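Local structure of surface layer protein (Geobacillus stearothermophilus, 4UJ7) at residues K125-K139 with D181-V194. The protein probably self-assembles into the crystalline surface layer of the bacterial cell, this piece being domains 5 and 6, the second of which binds calcium. Sequence-based numbering, arbitrary orientation. Where two conformers were deposited one is given.
Sequences KSATESPANNDVQLK and DTVYVITDNGSKKV. With CA (calcium ion), chain B; CA (calcium ion), chain C.
K139 NZ reaches across the strand pair to D181, closing a salt bridge of 2.7 Å to OD1 and giving a second hydrogen bond to T182 O. It meets OD1 on the syn side, 32° out of the carboxylate plane, and T182 O from above its carbonyl plane. The lysine chain runs extended until chi4 turns (-68°), which swings NZ onto both acceptors. D152 shares the ammonium and K32 shares D181 OD1, widening the charge network. With an alanine here, T182 O would probably lose this donor, and D181 and D152 the positive charge they share, leaving D181 with K32.

Next along, strands 135-139 and 181-188 run antiparallel, with V136–I186 and L138–Y184 as hydrogen-bonded pairs; I186 N to V136 O is nearly straight (2.8 Å, 175°). On the buried face V136 CB lies 3.9 Å from I186 CB, while L138 CD1 crosses to I186 CG1 and CD1. Strand 206-216, through V213 and V211, packs on V136 and L138, as in a Big-like beta sandwich core. On the other face V183 CG1 crosses the Q137 chain at CB (3.7 Å).

Beyond the pair, one water joins N134 O to D188 N, and K125 lays CD and CE along the backbone of S191 and K193. Two calcium ions bind the loop that leads toward strand 135-139. One takes S126 O, both E129 carboxylate oxygens and N134 OD1 (2.4 Å), with D124 O; the other takes N133 OD1 and D135 O, with D119 OD2, D120 OD1 and backbone K122 O. E129 OE2 also accepts N133 N on its anti lone pair, tying the two sites together. Calcium thus probably fixes the loop at one end of the strand pair, while K139 ties the far end to D181 and T182 O.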
# COMPACT_ATOMS: atom_id res chain seq x y z
N LYS A 125 -2.93 -10.12 17.39
CA LYS A 125 -2.32 -10.27 18.72
C LYS A 125 -2.20 -11.71 19.20
O LYS A 125 -1.78 -11.95 20.34
CB LYS A 125 -2.98 -9.37 19.78
CG LYS A 125 -4.42 -9.70 20.12
CD LYS A 125 -4.91 -8.82 21.26
CE LYS A 125 -6.29 -9.26 21.75
NZ LYS A 125 -6.24 -10.56 22.49
N SER A 126 -2.56 -12.67 18.35
CA SER A 126 -2.24 -14.08 18.58
C SER A 126 -0.74 -14.24 18.72
O SER A 126 0.03 -13.48 18.11
CB SER A 126 -2.72 -14.96 17.41
OG SER A 126 -2.25 -16.30 17.53
N ALA A 127 -0.32 -15.23 19.50
CA ALA A 127 1.09 -15.52 19.68
C ALA A 127 1.69 -16.37 18.54
O ALA A 127 2.91 -16.43 18.40
CB ALA A 127 1.32 -16.18 21.04
N THR A 128 0.85 -16.99 17.71
CA THR A 128 1.36 -17.98 16.76
C THR A 128 0.88 -17.93 15.30
O THR A 128 1.08 -18.91 14.56
CB THR A 128 1.10 -19.42 17.25
OG1 THR A 128 -0.25 -19.51 17.75
CG2 THR A 128 2.08 -19.79 18.34
N GLU A 129 0.26 -16.84 14.86
CA GLU A 129 -0.24 -16.82 13.47
C GLU A 129 0.89 -16.99 12.45
O GLU A 129 2.02 -16.55 12.68
CB GLU A 129 -1.13 -15.59 13.18
CG GLU A 129 -0.39 -14.29 12.89
CD GLU A 129 0.15 -13.58 14.12
OE1 GLU A 129 -0.08 -14.01 15.27
OE2 GLU A 129 0.85 -12.57 13.92
N SER A 130 0.59 -17.68 11.35
CA SER A 130 1.55 -17.89 10.28
C SER A 130 0.85 -17.58 8.95
O SER A 130 -0.18 -18.19 8.63
CB SER A 130 2.05 -19.34 10.29
OG SER A 130 3.11 -19.54 9.37
N PRO A 131 1.37 -16.61 8.18
CA PRO A 131 2.57 -15.81 8.43
C PRO A 131 2.36 -14.82 9.59
O PRO A 131 1.22 -14.48 9.89
CB PRO A 131 2.75 -15.04 7.12
CG PRO A 131 1.38 -14.92 6.56
CD PRO A 131 0.63 -16.14 7.00
N ALA A 132 3.44 -14.39 10.22
CA ALA A 132 3.35 -13.37 11.27
C ALA A 132 2.67 -12.11 10.72
O ALA A 132 2.93 -11.70 9.60
CB ALA A 132 4.72 -13.04 11.82
N ASN A 133 1.80 -11.50 11.52
CA ASN A 133 1.01 -10.36 11.07
C ASN A 133 0.93 -9.34 12.19
O ASN A 133 -0.13 -9.11 12.79
CB ASN A 133 -0.39 -10.84 10.66
CG ASN A 133 -1.24 -9.74 10.03
OD1 ASN A 133 -0.74 -8.65 9.71
ND2 ASN A 133 -2.53 -10.01 9.89
N ASN A 134 2.07 -8.72 12.47
CA ASN A 134 2.20 -7.94 13.71
C ASN A 134 2.30 -6.44 13.53
O ASN A 134 2.62 -5.70 14.48
CB ASN A 134 3.37 -8.50 14.52
CG ASN A 134 3.10 -9.90 15.05
OD1 ASN A 134 2.01 -10.19 15.57
ND2 ASN A 134 4.10 -10.77 14.95
N ASP A 135 2.00 -5.96 12.34
CA ASP A 135 1.99 -4.52 12.13
C ASP A 135 0.96 -4.05 11.14
O ASP A 135 0.28 -4.86 10.49
CB ASP A 135 3.42 -3.97 11.83
CG ASP A 135 3.91 -4.26 10.40
OD1 ASP A 135 3.13 -4.62 9.50
OD2 ASP A 135 5.12 -4.06 10.18
N VAL A 136 0.82 -2.72 11.08
CA VAL A 136 0.20 -2.04 9.95
C VAL A 136 1.24 -1.06 9.45
O VAL A 136 2.02 -0.52 10.23
CB VAL A 136 -1.10 -1.31 10.36
CG1 VAL A 136 -1.63 -0.42 9.23
CG2 VAL A 136 -2.15 -2.32 10.79
N GLN A 137 1.27 -0.87 8.14
CA GLN A 137 2.18 0.07 7.51
C GLN A 137 1.41 1.12 6.75
O GLN A 137 0.54 0.78 5.93
CB GLN A 137 3.09 -0.67 6.54
CG GLN A 137 4.20 -1.44 7.23
CD GLN A 137 5.19 -1.93 6.20
OE1 GLN A 137 4.83 -2.65 5.27
NE2 GLN A 137 6.43 -1.51 6.34
N LEU A 138 1.71 2.38 7.02
CA LEU A 138 0.99 3.51 6.41
C LEU A 138 1.91 4.46 5.67
O LEU A 138 3.05 4.70 6.09
CB LEU A 138 0.29 4.33 7.52
CG LEU A 138 -0.69 3.56 8.40
CD1 LEU A 138 -1.17 4.47 9.53
CD2 LEU A 138 -1.88 2.99 7.63
N LYS A 139 1.41 5.00 4.56
CA LYS A 139 2.02 6.17 3.94
C LYS A 139 0.95 7.25 3.77
O LYS A 139 -0.24 6.96 3.76
CB LYS A 139 2.66 5.83 2.59
CG LYS A 139 4.07 5.26 2.71
CD LYS A 139 4.61 4.92 1.32
CE LYS A 139 6.07 4.52 1.39
NZ LYS A 139 6.91 5.67 1.77
N ASP A 181 13.19 7.18 2.47
CA ASP A 181 11.80 6.70 2.42
C ASP A 181 11.25 6.45 3.83
O ASP A 181 11.90 5.78 4.64
CB ASP A 181 11.67 5.42 1.60
CG ASP A 181 10.23 4.94 1.49
OD1 ASP A 181 9.45 5.57 0.75
OD2 ASP A 181 9.86 3.94 2.15
N THR A 182 10.06 6.97 4.11
CA THR A 182 9.46 6.83 5.44
C THR A 182 8.15 6.02 5.40
O THR A 182 7.28 6.27 4.57
CB THR A 182 9.18 8.23 6.04
OG1 THR A 182 10.43 8.94 6.16
CG2 THR A 182 8.51 8.14 7.41
N VAL A 183 8.04 5.04 6.31
CA VAL A 183 6.78 4.31 6.53
C VAL A 183 6.36 4.54 7.99
O VAL A 183 7.21 4.52 8.89
CB VAL A 183 6.95 2.80 6.25
CG1 VAL A 183 5.68 2.03 6.51
CG2 VAL A 183 7.42 2.59 4.81
N TYR A 184 5.07 4.77 8.23
CA TYR A 184 4.60 4.83 9.62
C TYR A 184 4.17 3.42 10.03
O TYR A 184 3.28 2.82 9.40
CB TYR A 184 3.41 5.80 9.72
CG TYR A 184 3.60 6.92 10.73
CD1 TYR A 184 3.67 6.65 12.10
CD2 TYR A 184 3.69 8.26 10.30
CE1 TYR A 184 3.83 7.67 13.03
CE2 TYR A 184 3.84 9.29 11.23
CZ TYR A 184 3.91 8.99 12.59
OH TYR A 184 4.07 10.00 13.53
N VAL A 185 4.82 2.88 11.05
CA VAL A 185 4.64 1.48 11.43
C VAL A 185 3.84 1.44 12.72
O VAL A 185 4.22 2.04 13.73
CB VAL A 185 6.00 0.77 11.58
CG1 VAL A 185 5.81 -0.68 12.00
CG2 VAL A 185 6.78 0.85 10.28
N ILE A 186 2.73 0.71 12.67
CA ILE A 186 1.82 0.58 13.80
C ILE A 186 1.97 -0.83 14.39
O ILE A 186 1.90 -1.82 13.66
CB ILE A 186 0.34 0.80 13.34
CG1 ILE A 186 0.20 1.98 12.36
CG2 ILE A 186 -0.56 0.96 14.56
CD1 ILE A 186 0.72 3.30 12.89
N THR A 187 2.16 -0.92 15.70
CA THR A 187 2.31 -2.23 16.36
C THR A 187 1.45 -2.28 17.62
O THR A 187 1.06 -1.24 18.16
CB THR A 187 3.77 -2.50 16.74
OG1 THR A 187 4.26 -1.39 17.51
CG2 THR A 187 4.66 -2.71 15.49
N ASP A 188 1.15 -3.49 18.09
CA ASP A 188 0.41 -3.70 19.35
C ASP A 188 1.25 -3.18 20.51
O ASP A 188 2.47 -3.32 20.54
CB ASP A 188 0.14 -5.19 19.53
CG ASP A 188 -0.79 -5.50 20.69
OD1 ASP A 188 -1.53 -4.61 21.14
OD2 ASP A 188 -0.81 -6.69 21.10
N ASN A 189 0.56 -2.55 21.47
CA ASN A 189 1.17 -2.14 22.73
C ASN A 189 0.28 -2.54 23.90
O ASN A 189 -0.27 -1.69 24.60
CB ASN A 189 1.38 -0.61 22.74
CG ASN A 189 2.14 -0.13 23.96
OD1 ASN A 189 2.96 -0.85 24.53
ND2 ASN A 189 1.88 1.11 24.36
N GLY A 190 0.13 -3.84 24.10
CA GLY A 190 -0.65 -4.37 25.23
C GLY A 190 -2.16 -4.33 25.11
O GLY A 190 -2.85 -4.22 26.14
N SER A 191 -2.69 -4.46 23.89
CA SER A 191 -4.14 -4.57 23.69
C SER A 191 -4.73 -5.73 24.49
O SER A 191 -4.19 -6.83 24.46
CB SER A 191 -4.47 -4.82 22.21
OG SER A 191 -4.15 -3.67 21.43
N LYS A 192 -5.83 -5.47 25.20
CA LYS A 192 -6.55 -6.51 25.92
C LYS A 192 -7.73 -7.05 25.12
O LYS A 192 -8.22 -8.17 25.39
CB LYS A 192 -7.02 -6.00 27.27
CG LYS A 192 -5.87 -5.66 28.21
CD LYS A 192 -6.31 -5.74 29.65
CE LYS A 192 -5.12 -5.64 30.58
NZ LYS A 192 -5.57 -5.37 31.97
N LYS A 193 -8.20 -6.26 24.16
CA LYS A 193 -9.37 -6.61 23.36
C LYS A 193 -9.06 -6.49 21.88
O LYS A 193 -8.13 -5.81 21.49
CB LYS A 193 -10.54 -5.66 23.66
CG LYS A 193 -11.06 -5.65 25.10
CD LYS A 193 -12.28 -4.74 25.16
CE LYS A 193 -12.54 -4.17 26.54
NZ LYS A 193 -13.33 -5.11 27.38
N VAL A 194 -9.90 -7.12 21.07
CA VAL A 194 -9.86 -6.90 19.63
C VAL A 194 -10.76 -5.72 19.28
O VAL A 194 -11.68 -5.38 20.04
CB VAL A 194 -10.30 -8.16 18.85
CG1 VAL A 194 -9.41 -9.35 19.19
CG2 VAL A 194 -11.76 -8.50 19.14
CA CA B . 0.90 -12.12 16.34
CA CA C . -0.78 -6.46 9.04
O HOH W 1 2.34 -5.90 17.16
O HOH W 2 3.00 -13.30 16.40
O HOH W 3 1.74 -6.96 9.31
O HOH W 4 1.90 -11.12 18.29
O HOH W 5 -0.25 -7.58 6.91